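Local coordinates for protein rubisco operon transcriptional regulator (Synechocystis sp., PDB 5Y2W) that probably represses transcription of carbon-assimilation genes as a LysR-type regulator, binding the metabolite 2-phosphoglycolate in its regulatory domain, at residues Val17-Lys22 and Gly141-Ile146; Leu62-Glu67 and Gln77-Asn82; Glu108-Arg113 and Asn125-His130; Ser160-Val165 and Arg185-Ala190. One frame throughout, in Å; residues are numbered along the deposited sequence.

Contact 1 of 4, residues Val17-Lys22 and Gly141-Ile146. With PGA (2-phosphoglycolic acid), chain B.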
# COMPACT_ATOMS: atom_id res chain seq x y z
N VAL A 17 -1.42 -11.51 2.59
CA VAL A 17 -2.72 -11.03 2.19
C VAL A 17 -2.67 -10.20 0.90
O VAL A 17 -1.68 -9.51 0.57
CB VAL A 17 -3.48 -10.28 3.33
CG1 VAL A 17 -3.47 -11.08 4.62
CG2 VAL A 17 -2.97 -8.87 3.58
N ILE A 18 -3.77 -10.24 0.16
CA ILE A 18 -3.91 -9.35 -0.99
C ILE A 18 -4.06 -7.88 -0.56
O ILE A 18 -4.44 -7.59 0.56
CB ILE A 18 -5.06 -9.79 -1.89
CG1 ILE A 18 -6.34 -9.94 -1.06
CG2 ILE A 18 -4.66 -11.06 -2.64
CD1 ILE A 18 -7.58 -9.91 -1.88
N THR A 19 -3.82 -6.96 -1.49
CA THR A 19 -3.63 -5.57 -1.12
C THR A 19 -4.83 -5.02 -0.39
O THR A 19 -4.69 -4.25 0.54
CB THR A 19 -3.39 -4.69 -2.36
OG1 THR A 19 -4.47 -4.93 -3.28
CG2 THR A 19 -2.07 -5.01 -3.02
N THR A 20 -6.00 -5.43 -0.80
CA THR A 20 -7.21 -4.79 -0.32
C THR A 20 -7.58 -5.17 1.13
O THR A 20 -8.49 -4.59 1.75
CB THR A 20 -8.37 -5.15 -1.27
OG1 THR A 20 -8.44 -6.60 -1.44
CG2 THR A 20 -8.10 -4.55 -2.61
N ALA A 21 -6.88 -6.17 1.65
CA ALA A 21 -7.09 -6.68 3.01
C ALA A 21 -6.15 -6.09 4.04
O ALA A 21 -6.17 -6.52 5.17
CB ALA A 21 -6.94 -8.20 3.00
N LYS A 22 -5.37 -5.08 3.65
CA LYS A 22 -4.34 -4.50 4.48
C LYS A 22 -4.91 -3.65 5.61
O LYS A 22 -4.21 -3.29 6.52
CB LYS A 22 -3.39 -3.64 3.63
CG LYS A 22 -4.12 -2.47 2.99
CD LYS A 22 -3.24 -1.42 2.42
CE LYS A 22 -2.36 -2.07 1.43
NZ LYS A 22 -1.64 -0.97 0.81
N GLY A 141 0.47 0.93 -9.61
CA GLY A 141 0.61 -0.24 -8.76
C GLY A 141 0.25 -0.13 -7.26
O GLY A 141 1.00 -0.62 -6.41
N SER A 142 -0.90 0.43 -6.94
CA SER A 142 -1.31 0.54 -5.55
C SER A 142 -2.71 1.05 -5.56
O SER A 142 -3.02 1.96 -6.34
CB SER A 142 -0.43 1.55 -4.84
OG SER A 142 -1.07 2.19 -3.76
N ASN A 143 -3.58 0.46 -4.75
CA ASN A 143 -4.92 1.03 -4.55
C ASN A 143 -4.91 2.47 -4.07
O ASN A 143 -5.80 3.26 -4.43
CB ASN A 143 -5.77 0.16 -3.62
CG ASN A 143 -5.91 -1.27 -4.14
OD1 ASN A 143 -6.48 -1.54 -5.20
ND2 ASN A 143 -5.36 -2.20 -3.38
N GLU A 144 -3.96 2.83 -3.23
CA GLU A 144 -3.98 4.16 -2.63
C GLU A 144 -3.59 5.12 -3.75
O GLU A 144 -4.16 6.14 -3.89
CB GLU A 144 -2.99 4.32 -1.48
CG GLU A 144 -2.72 3.04 -0.72
CD GLU A 144 -3.94 2.66 0.05
OE1 GLU A 144 -4.44 3.64 0.67
OE2 GLU A 144 -4.43 1.47 -0.01
N ALA A 145 -2.60 4.74 -4.55
CA ALA A 145 -2.15 5.58 -5.69
C ALA A 145 -3.32 5.88 -6.60
O ALA A 145 -3.47 7.01 -7.00
CB ALA A 145 -1.07 4.86 -6.47
N ILE A 146 -4.15 4.85 -6.88
CA ILE A 146 -5.28 5.02 -7.70
C ILE A 146 -6.31 5.93 -7.08
O ILE A 146 -6.86 6.79 -7.77
CB ILE A 146 -5.93 3.68 -8.10
CG1 ILE A 146 -5.00 2.89 -8.98
CG2 ILE A 146 -7.20 3.97 -8.87
CD1 ILE A 146 -5.48 1.52 -9.37
P PGA B . -5.00 -7.46 -6.11
O1P PGA B . -6.18 -8.15 -5.25
O2P PGA B . -4.12 -6.77 -5.13
O3P PGA B . -5.75 -6.54 -7.09
O4P PGA B . -4.23 -8.61 -6.65
C2 PGA B . -7.04 -7.53 -4.32
C1 PGA B . -8.48 -7.98 -4.45
O1 PGA B . -9.36 -7.49 -3.67
O2 PGA B . -8.74 -8.83 -5.33
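T19 and N143 meet across the effector cleft of a LysR regulatory domain, a fold of the periplasmic-binding-protein class with two lobes. T19 follows strand 11-18 of the five-stranded sheet in one lobe. N143 sits in the first turn of helix 143-151 in the other. S142 is the N-cap, right before helix 143-151. The S142 OG accepts from A145 N at 3.1 Å and more weakly from E144 N. N143 comes next. Its ND2 donates to T19 OG1 at 2.9 Å. OG1 lies close to the amide plane, but the bond is bent, with an N-H...OG1 angle of 140°. T19 OG1 in turn donates to the phosphate oxygen O2P of 2-phosphoglycolate at 2.6 Å. The hydroxyl is therefore a relay, taking a bond from one lobe and passing one to the ligand. Its first torsion (chi1 53°) sets OG1 between the backbone N and carbonyl carbon, facing both partners. With an alanine at T19, the N143 amide is likely to lose its acceptor and the phosphate one of its donors. The other end of the amide, N143 OD1, is held by R113, which also bonds the phosphate. On the ligand side T20 OG1 grips the carboxylate oxygen O1 at 2.6 Å, while T20 CG2 packs against N143 ND2. E144 follows, close to Y23 of the second subunit. Its bent chain reaches back to meet K22 from the opposite direction, in a long salt bridge of 3.8 Å between K22 NZ and E144 OE2.

Contact 2 of 4, residues Leu62-Glu67 and Gln77-Asn82; sequences LYIVSE and QPFLDN. With PGA (2-phosphoglycolic acid), chain B.
With CG trans to the backbone N (chi1 -178°), N82 extends its amide to S66, whose OG is turned to the side of its own backbone N (chi1 -65°). N82 ND2 donates to S66 OG at 2.8 Å. The bond is not straight, and the hydroxyl sits tilted from the amide plane. The same nitrogen donates to the carboxylate oxygen O1 of 2-phosphoglycolate at 2.7 Å, with a better aligned N-H (156°). S66 OG stays 3.6 Å from the other carboxylate oxygen, O2, so S66 lines this end of the pocket without bonding to it. Within the five-stranded sheet, I64 meets F79. Strands 62-65 and 74-79 do not pair directly, because strand 186-192 runs between them. The two side chains bridge that gap, crossing at about a right angle. I64 CD1 touches the ring end of F79 at CZ, 3.6 Å away. I64 CG2 lies in the ring plane, at the edge, 3.8 Å from F79 CZ. W187 of the intervening strand and M209 of helix 199-211 also pack on F79. The chain turns a corner at L80, which carries N82 away from this apolar patch to the ligand. N82 OD1 is hydrogen-bonded to S160 OG, at the end of the adjoining strand 157-160, so both ends of the amide have partners. This fixes which way round the amide sits: its oxygen is taken by a hydroxyl, and its NH2 is divided between S66 and the ligand. N82 thus presents a donor to the carboxylate, as suits an anionic effector.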
# COMPACT_ATOMS: atom_id res chain seq x y z
N LEU A 62 -0.85 -18.94 6.17
CA LEU A 62 -2.12 -18.67 5.54
C LEU A 62 -2.05 -17.53 4.52
O LEU A 62 -1.22 -16.62 4.60
CB LEU A 62 -3.16 -18.35 6.60
CG LEU A 62 -3.59 -19.47 7.55
CD1 LEU A 62 -4.45 -18.86 8.66
CD2 LEU A 62 -4.33 -20.63 6.85
N TYR A 63 -2.98 -17.60 3.58
CA TYR A 63 -3.06 -16.69 2.49
C TYR A 63 -4.49 -16.19 2.43
O TYR A 63 -5.46 -16.95 2.55
CB TYR A 63 -2.68 -17.39 1.20
CG TYR A 63 -1.29 -18.04 1.23
CD1 TYR A 63 -1.12 -19.36 1.69
CD2 TYR A 63 -0.16 -17.34 0.81
CE1 TYR A 63 0.15 -19.93 1.75
CE2 TYR A 63 1.09 -17.92 0.84
CZ TYR A 63 1.24 -19.21 1.33
OH TYR A 63 2.46 -19.78 1.33
N ILE A 64 -4.63 -14.88 2.23
CA ILE A 64 -5.92 -14.30 1.90
C ILE A 64 -5.94 -13.79 0.46
O ILE A 64 -5.13 -12.94 0.00
CB ILE A 64 -6.24 -13.22 2.91
CG1 ILE A 64 -6.23 -13.91 4.28
CG2 ILE A 64 -7.55 -12.52 2.55
CD1 ILE A 64 -7.07 -13.25 5.35
N VAL A 65 -6.88 -14.38 -0.27
CA VAL A 65 -7.02 -14.18 -1.69
C VAL A 65 -8.51 -14.05 -2.02
O VAL A 65 -9.35 -14.48 -1.23
CB VAL A 65 -6.43 -15.34 -2.45
CG1 VAL A 65 -4.97 -15.48 -2.07
CG2 VAL A 65 -7.22 -16.64 -2.18
N SER A 66 -8.82 -13.39 -3.14
CA SER A 66 -10.16 -13.41 -3.75
C SER A 66 -10.36 -14.43 -4.88
O SER A 66 -11.44 -14.93 -5.11
CB SER A 66 -10.48 -12.01 -4.30
OG SER A 66 -10.54 -11.12 -3.25
N GLU A 67 -9.32 -14.63 -5.66
CA GLU A 67 -9.30 -15.55 -6.78
C GLU A 67 -8.16 -16.56 -6.49
O GLU A 67 -7.00 -16.21 -6.50
CB GLU A 67 -9.08 -14.83 -8.12
CG GLU A 67 -9.28 -15.78 -9.29
CD GLU A 67 -8.89 -15.24 -10.66
OE1 GLU A 67 -8.33 -14.12 -10.79
OE2 GLU A 67 -9.18 -15.98 -11.62
N GLN A 77 -11.64 -21.24 2.76
CA GLN A 77 -13.00 -20.86 3.10
C GLN A 77 -13.25 -19.40 2.81
O GLN A 77 -12.40 -18.59 3.16
CB GLN A 77 -13.26 -21.06 4.58
CG GLN A 77 -12.84 -22.42 5.08
CD GLN A 77 -13.20 -22.61 6.53
OE1 GLN A 77 -14.35 -22.49 6.90
NE2 GLN A 77 -12.19 -22.86 7.37
N PRO A 78 -14.46 -19.07 2.30
CA PRO A 78 -14.82 -17.67 2.22
C PRO A 78 -15.16 -17.18 3.60
O PRO A 78 -15.75 -17.92 4.37
CB PRO A 78 -16.07 -17.68 1.36
CG PRO A 78 -16.74 -19.00 1.69
CD PRO A 78 -15.61 -19.95 2.00
N PHE A 79 -14.77 -15.94 3.91
CA PHE A 79 -15.09 -15.31 5.20
C PHE A 79 -15.67 -13.90 5.08
O PHE A 79 -16.21 -13.41 6.03
CB PHE A 79 -13.87 -15.31 6.13
CG PHE A 79 -12.71 -14.47 5.65
CD1 PHE A 79 -11.73 -15.02 4.85
CD2 PHE A 79 -12.61 -13.13 6.04
CE1 PHE A 79 -10.66 -14.25 4.42
CE2 PHE A 79 -11.54 -12.36 5.62
CZ PHE A 79 -10.57 -12.90 4.81
N LEU A 80 -15.63 -13.28 3.90
CA LEU A 80 -16.07 -11.89 3.75
C LEU A 80 -16.20 -11.56 2.28
O LEU A 80 -15.38 -11.94 1.50
CB LEU A 80 -15.07 -10.90 4.46
CG LEU A 80 -15.61 -9.53 4.85
CD1 LEU A 80 -16.86 -9.58 5.72
CD2 LEU A 80 -14.56 -8.72 5.55
N ASP A 81 -17.25 -10.87 1.92
CA ASP A 81 -17.41 -10.43 0.55
C ASP A 81 -16.38 -9.36 0.23
O ASP A 81 -15.97 -8.61 1.10
CB ASP A 81 -18.78 -9.79 0.36
CG ASP A 81 -19.90 -10.80 0.47
OD1 ASP A 81 -19.58 -12.01 0.51
OD2 ASP A 81 -21.07 -10.39 0.49
N ASN A 82 -16.01 -9.31 -1.04
CA ASN A 82 -15.07 -8.35 -1.52
C ASN A 82 -15.61 -7.72 -2.80
O ASN A 82 -15.10 -7.96 -3.90
CB ASN A 82 -13.74 -9.04 -1.77
CG ASN A 82 -12.68 -8.07 -2.24
OD1 ASN A 82 -12.70 -6.85 -1.91
ND2 ASN A 82 -11.76 -8.59 -3.03
P PGA B . -5.00 -7.46 -6.11
O1P PGA B . -6.18 -8.15 -5.25
O2P PGA B . -4.12 -6.77 -5.13
O3P PGA B . -5.75 -6.54 -7.09
O4P PGA B . -4.23 -8.61 -6.65
C2 PGA B . -7.04 -7.53 -4.32
C1 PGA B . -8.48 -7.98 -4.45
O1 PGA B . -9.36 -7.49 -3.67
O2 PGA B . -8.74 -8.83 -5.33

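Contact 3 of 4, residues Glu108-Arg113 and Asn125-His130; sequences EAFIMR and NLFHRH. With PGA (2-phosphoglycolic acid), chain B.
F110 and F127 form a T-shaped pair, with the edge of F127 directed at one face of F110. The ring centroids are 5.4 Å apart and the planes are turned by 79°. F110 has CG trans to its backbone N (chi1 -167°), which throws the ring out of the extended segment 108-113 toward helix 118-129. F127 comes from the opposite direction. Its CZ reaches F110 CE2 at 3.7 Å. F127 CE2 lies over the F110 face, displaced toward the rim, 3.9 Å from F110 CZ. V123 of the same helix and V134 also pack on F110. At the end of the helix the ring of H130 folds back, and H130 ND1 donates to L126 O at 3.1 Å. R113 closes the other segment at the effector pocket. Its chain bends at both chi2 and chi3, which curls the guanidinium toward the phosphate of 2-phosphoglycolate. R113 NH1 donates to O2P at 2.9 Å, nearly straight (164°), with O2P at the edge of the guanidinium and in its plane. R113 NH2 adds a weak bond to O2P. F110, within segment 108-113, thus packs on the helix through its ring, while R113 at the end of the segment offers a positive charge that probably offsets that of the phosphate.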
# COMPACT_ATOMS: atom_id res chain seq x y z
N GLU A 108 -14.09 6.14 -21.40
CA GLU A 108 -13.75 6.83 -20.16
C GLU A 108 -12.31 6.67 -19.81
O GLU A 108 -11.72 5.62 -20.06
CB GLU A 108 -14.54 6.27 -18.99
CG GLU A 108 -15.98 6.72 -18.96
CD GLU A 108 -16.18 8.14 -18.42
OE1 GLU A 108 -15.40 8.60 -17.53
OE2 GLU A 108 -17.15 8.79 -18.92
N ALA A 109 -11.73 7.73 -19.24
CA ALA A 109 -10.35 7.70 -18.77
C ALA A 109 -10.39 6.79 -17.55
O ALA A 109 -11.19 7.01 -16.61
CB ALA A 109 -9.83 9.08 -18.38
N PHE A 110 -9.54 5.78 -17.58
CA PHE A 110 -9.61 4.67 -16.63
C PHE A 110 -8.21 4.26 -16.16
O PHE A 110 -7.35 3.89 -16.97
CB PHE A 110 -10.29 3.48 -17.28
CG PHE A 110 -10.69 2.41 -16.31
CD1 PHE A 110 -9.75 1.50 -15.85
CD2 PHE A 110 -11.98 2.32 -15.87
CE1 PHE A 110 -10.11 0.52 -14.94
CE2 PHE A 110 -12.37 1.35 -14.97
CZ PHE A 110 -11.42 0.43 -14.51
N ILE A 111 -8.00 4.30 -14.85
CA ILE A 111 -6.70 4.01 -14.30
C ILE A 111 -6.65 2.57 -13.96
O ILE A 111 -7.53 2.07 -13.25
CB ILE A 111 -6.47 4.84 -13.03
CG1 ILE A 111 -6.65 6.35 -13.34
CG2 ILE A 111 -5.09 4.55 -12.46
CD1 ILE A 111 -7.24 7.15 -12.21
N MET A 112 -5.61 1.88 -14.38
CA MET A 112 -5.51 0.46 -14.09
C MET A 112 -4.47 0.18 -13.00
O MET A 112 -3.54 0.92 -12.81
CB MET A 112 -5.07 -0.29 -15.34
CG MET A 112 -6.12 -0.48 -16.41
SD MET A 112 -7.23 -1.89 -16.12
CE MET A 112 -8.38 -1.88 -17.51
N ARG A 113 -4.67 -0.90 -12.27
CA ARG A 113 -3.67 -1.47 -11.39
C ARG A 113 -2.55 -2.10 -12.24
O ARG A 113 -2.71 -2.28 -13.46
CB ARG A 113 -4.33 -2.58 -10.53
CG ARG A 113 -5.18 -2.08 -9.37
CD ARG A 113 -4.37 -1.64 -8.18
NE ARG A 113 -3.50 -2.73 -7.77
CZ ARG A 113 -3.85 -3.75 -6.98
NH1 ARG A 113 -2.96 -4.75 -6.81
NH2 ARG A 113 -5.05 -3.78 -6.39
N ASN A 125 -11.64 -8.84 -17.54
CA ASN A 125 -12.56 -9.89 -18.00
C ASN A 125 -13.92 -9.38 -18.14
O ASN A 125 -14.60 -9.70 -19.08
CB ASN A 125 -12.53 -11.07 -17.06
CG ASN A 125 -11.25 -11.82 -17.23
OD1 ASN A 125 -10.66 -11.73 -18.27
ND2 ASN A 125 -10.77 -12.50 -16.19
N LEU A 126 -14.31 -8.54 -17.20
CA LEU A 126 -15.63 -7.97 -17.27
C LEU A 126 -15.79 -7.09 -18.54
O LEU A 126 -16.79 -7.21 -19.26
CB LEU A 126 -15.94 -7.20 -16.02
CG LEU A 126 -17.35 -6.55 -16.03
CD1 LEU A 126 -18.42 -7.64 -15.81
CD2 LEU A 126 -17.46 -5.43 -14.99
N PHE A 127 -14.82 -6.22 -18.80
CA PHE A 127 -14.87 -5.32 -19.98
C PHE A 127 -14.84 -6.08 -21.31
O PHE A 127 -15.56 -5.74 -22.23
CB PHE A 127 -13.74 -4.28 -19.93
CG PHE A 127 -13.89 -3.28 -18.81
CD1 PHE A 127 -15.06 -3.19 -18.09
CD2 PHE A 127 -12.89 -2.37 -18.56
CE1 PHE A 127 -15.20 -2.24 -17.10
CE2 PHE A 127 -13.02 -1.43 -17.56
CZ PHE A 127 -14.16 -1.37 -16.83
N HIS A 128 -14.01 -7.11 -21.39
CA HIS A 128 -13.97 -7.98 -22.57
C HIS A 128 -15.37 -8.61 -22.78
O HIS A 128 -15.97 -8.53 -23.83
CB HIS A 128 -12.92 -9.04 -22.34
CG HIS A 128 -12.73 -9.97 -23.50
ND1 HIS A 128 -13.39 -11.18 -23.60
CD2 HIS A 128 -11.95 -9.87 -24.59
CE1 HIS A 128 -13.04 -11.78 -24.72
NE2 HIS A 128 -12.16 -11.00 -25.34
N ARG A 129 -15.90 -9.21 -21.73
CA ARG A 129 -17.20 -9.85 -21.80
C ARG A 129 -18.27 -8.88 -22.33
O ARG A 129 -19.20 -9.28 -23.00
CB ARG A 129 -17.62 -10.36 -20.39
CG ARG A 129 -18.94 -11.09 -20.36
CD ARG A 129 -19.18 -11.73 -19.02
NE ARG A 129 -20.13 -12.83 -19.17
CZ ARG A 129 -21.44 -12.70 -19.14
NH1 ARG A 129 -22.02 -11.52 -18.95
NH2 ARG A 129 -22.18 -13.76 -19.29
N HIS A 130 -18.15 -7.60 -21.97
CA HIS A 130 -19.18 -6.62 -22.31
C HIS A 130 -18.78 -5.64 -23.40
O HIS A 130 -19.44 -4.64 -23.57
CB HIS A 130 -19.59 -5.88 -21.05
CG HIS A 130 -20.42 -6.71 -20.13
ND1 HIS A 130 -19.87 -7.47 -19.12
CD2 HIS A 130 -21.75 -6.93 -20.09
CE1 HIS A 130 -20.83 -8.12 -18.49
NE2 HIS A 130 -21.98 -7.80 -19.05
P PGA B . -5.00 -7.46 -6.11
O1P PGA B . -6.18 -8.15 -5.25
O2P PGA B . -4.12 -6.77 -5.13
O3P PGA B . -5.75 -6.54 -7.09
O4P PGA B . -4.23 -8.61 -6.65
C2 PGA B . -7.04 -7.53 -4.32
C1 PGA B . -8.48 -7.98 -4.45
O1 PGA B . -9.36 -7.49 -3.67
O2 PGA B . -8.74 -8.83 -5.33

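Contact 4 of 4, residues Ser160-Val165 and Arg185-Ala190; sequences SQHTLV and RRWYVA. With PGA (2-phosphoglycolic acid), chain B.
Beside the carboxylate end of the 2-phosphoglycolate pocket, where the two lobes come together, H162 stacks on W187. The rings make an offset stack, with the centroid of H162 3.9 Å from that of the tryptophan six-membered ring and the planes inclined by 22°. W187 CH2 lies over the middle of the imidazole. H162 CD2 sits over the face of the indole, displaced toward its rim. The two side chains approach from opposite directions. The far end of the imidazole is also fixed, since H162 NE2 is hydrogen-bonded to D81 O. Were the imidazole of H162 replaced by the methyl of an alanine, one face of W187 would probably lose its stacking partner, and D81 O this bond. H162 stands in a short 3-10 turn that follows strand 157-160 of the three-stranded sheet. This begins as an ST turn, with S160 OG accepting from H162 N at 3.0 Å. S160 O then takes two bonds, from T163 N at 2.9 Å and from T163 OG1 at 2.7 Å, the latter almost in line with the C=O. W187 belongs to strand 186-192 of the five-stranded sheet, so the stack joins the two lobes of the binding-protein fold. R185, just before that strand, belongs to the ligand pocket. Its side chain is extended from CG to NE and brings the guanidinium to the carboxylate. R185 NE donates to O2 of 2-phosphoglycolate at 2.9 Å, bent at 134°, and R185 NH2 approaches the same oxygen unusually closely.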
# COMPACT_ATOMS: atom_id res chain seq x y z
N SER A 160 -11.60 -2.62 -4.92
CA SER A 160 -12.34 -3.17 -3.78
C SER A 160 -12.94 -2.07 -2.98
O SER A 160 -12.26 -1.11 -2.62
CB SER A 160 -11.42 -3.95 -2.84
OG SER A 160 -12.18 -4.42 -1.76
N GLN A 161 -14.20 -2.25 -2.67
CA GLN A 161 -14.88 -1.38 -1.74
C GLN A 161 -14.22 -1.29 -0.39
O GLN A 161 -14.40 -0.30 0.30
CB GLN A 161 -16.28 -1.91 -1.51
CG GLN A 161 -17.25 -0.86 -1.02
CD GLN A 161 -18.65 -1.16 -1.46
OE1 GLN A 161 -18.97 -2.29 -1.77
NE2 GLN A 161 -19.49 -0.16 -1.47
N HIS A 162 -13.43 -2.31 0.01
CA HIS A 162 -12.70 -2.23 1.28
C HIS A 162 -11.67 -1.12 1.26
O HIS A 162 -11.23 -0.72 2.32
CB HIS A 162 -11.98 -3.55 1.60
CG HIS A 162 -12.93 -4.70 1.78
ND1 HIS A 162 -13.77 -4.79 2.86
CD2 HIS A 162 -13.19 -5.78 1.01
CE1 HIS A 162 -14.52 -5.87 2.75
NE2 HIS A 162 -14.19 -6.49 1.64
N THR A 163 -11.27 -0.63 0.08
CA THR A 163 -10.24 0.44 0.04
C THR A 163 -10.83 1.80 0.43
O THR A 163 -10.10 2.72 0.79
CB THR A 163 -9.60 0.61 -1.35
OG1 THR A 163 -10.59 1.01 -2.28
CG2 THR A 163 -8.90 -0.68 -1.85
N LEU A 164 -12.16 1.91 0.33
CA LEU A 164 -12.89 3.14 0.70
C LEU A 164 -13.22 3.30 2.20
O LEU A 164 -13.90 4.23 2.57
CB LEU A 164 -14.20 3.21 -0.08
CG LEU A 164 -14.09 3.19 -1.62
CD1 LEU A 164 -15.48 3.02 -2.21
CD2 LEU A 164 -13.35 4.44 -2.13
N VAL A 165 -12.75 2.39 3.04
CA VAL A 165 -13.02 2.42 4.49
C VAL A 165 -12.24 3.56 5.16
O VAL A 165 -12.69 4.12 6.16
CB VAL A 165 -12.70 1.03 5.10
CG1 VAL A 165 -12.83 0.98 6.62
CG2 VAL A 165 -13.57 -0.02 4.40
N ARG A 185 -17.28 -10.85 -5.45
CA ARG A 185 -15.97 -11.46 -5.24
C ARG A 185 -15.87 -11.63 -3.75
O ARG A 185 -16.57 -10.98 -2.99
CB ARG A 185 -14.96 -10.50 -5.85
CG ARG A 185 -13.51 -10.79 -5.77
CD ARG A 185 -12.79 -9.58 -6.40
NE ARG A 185 -11.32 -9.65 -6.42
CZ ARG A 185 -10.61 -10.36 -7.31
NH1 ARG A 185 -11.24 -11.00 -8.26
NH2 ARG A 185 -9.28 -10.35 -7.28
N ARG A 186 -15.00 -12.50 -3.29
CA ARG A 186 -15.05 -12.83 -1.88
C ARG A 186 -13.63 -12.88 -1.45
O ARG A 186 -12.79 -13.11 -2.29
CB ARG A 186 -15.73 -14.20 -1.71
CG ARG A 186 -17.16 -14.22 -2.28
CD ARG A 186 -17.92 -15.49 -2.05
NE ARG A 186 -18.48 -15.59 -0.70
CZ ARG A 186 -18.96 -16.72 -0.13
NH1 ARG A 186 -18.92 -17.90 -0.76
NH2 ARG A 186 -19.45 -16.66 1.11
N TRP A 187 -13.36 -12.59 -0.17
CA TRP A 187 -12.09 -12.95 0.42
C TRP A 187 -12.12 -14.39 0.97
O TRP A 187 -13.02 -14.77 1.70
CB TRP A 187 -11.77 -11.99 1.57
CG TRP A 187 -11.26 -10.63 1.19
CD1 TRP A 187 -10.69 -10.25 0.00
CD2 TRP A 187 -11.23 -9.50 2.02
NE1 TRP A 187 -10.32 -8.94 0.06
CE2 TRP A 187 -10.63 -8.45 1.29
CE3 TRP A 187 -11.61 -9.27 3.36
CZ2 TRP A 187 -10.45 -7.19 1.81
CZ3 TRP A 187 -11.45 -8.01 3.86
CH2 TRP A 187 -10.84 -6.99 3.08
N TYR A 188 -11.09 -15.14 0.65
CA TYR A 188 -10.92 -16.49 1.13
C TYR A 188 -9.69 -16.57 1.96
O TYR A 188 -8.68 -15.94 1.64
CB TYR A 188 -10.72 -17.44 -0.02
CG TYR A 188 -11.88 -17.59 -0.97
CD1 TYR A 188 -12.98 -18.40 -0.66
CD2 TYR A 188 -11.86 -16.95 -2.22
CE1 TYR A 188 -14.03 -18.56 -1.56
CE2 TYR A 188 -12.90 -17.10 -3.10
CZ TYR A 188 -13.97 -17.91 -2.78
OH TYR A 188 -14.96 -18.02 -3.71
N VAL A 189 -9.76 -17.35 3.04
CA VAL A 189 -8.55 -17.74 3.77
C VAL A 189 -8.19 -19.19 3.38
O VAL A 189 -9.00 -20.11 3.42
CB VAL A 189 -8.67 -17.54 5.28
CG1 VAL A 189 -9.90 -18.23 5.82
CG2 VAL A 189 -7.41 -18.05 5.98
N ALA A 190 -6.94 -19.32 2.95
CA ALA A 190 -6.47 -20.46 2.24
C ALA A 190 -5.16 -20.94 2.86
O ALA A 190 -4.48 -20.17 3.53
CB ALA A 190 -6.25 -20.11 0.77
P PGA B . -5.00 -7.46 -6.11
O1P PGA B . -6.18 -8.15 -5.25
O2P PGA B . -4.12 -6.77 -5.13
O3P PGA B . -5.75 -6.54 -7.09
O4P PGA B . -4.23 -8.61 -6.65
C2 PGA B . -7.04 -7.53 -4.32
C1 PGA B . -8.48 -7.98 -4.45
O1 PGA B . -9.36 -7.49 -3.67
O2 PGA B . -8.74 -8.83 -5.33

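In the fold
Contacts 1, 2 and 4 cluster round the cleft between the two lobes. The centres of contacts 2 and 4 are about 7 Å apart, those of 1 and 4 about 10 Å. All three reach the five-stranded sheet, through strands 11-18, 62-65, 74-79 and 186-192. Contact 3 is centred away from the cleft, in the lobe that does not hold the five-stranded sheet, about 18 Å from the centre of contact 1. Along the chain, contact 1 spans contacts 2 and 3, which follow one another; contact 4 comes last. Each contact includes a residue that binds 2-phosphoglycolate, so the ligand ties distant parts of the chain together. It thus bridges residues of both lobes.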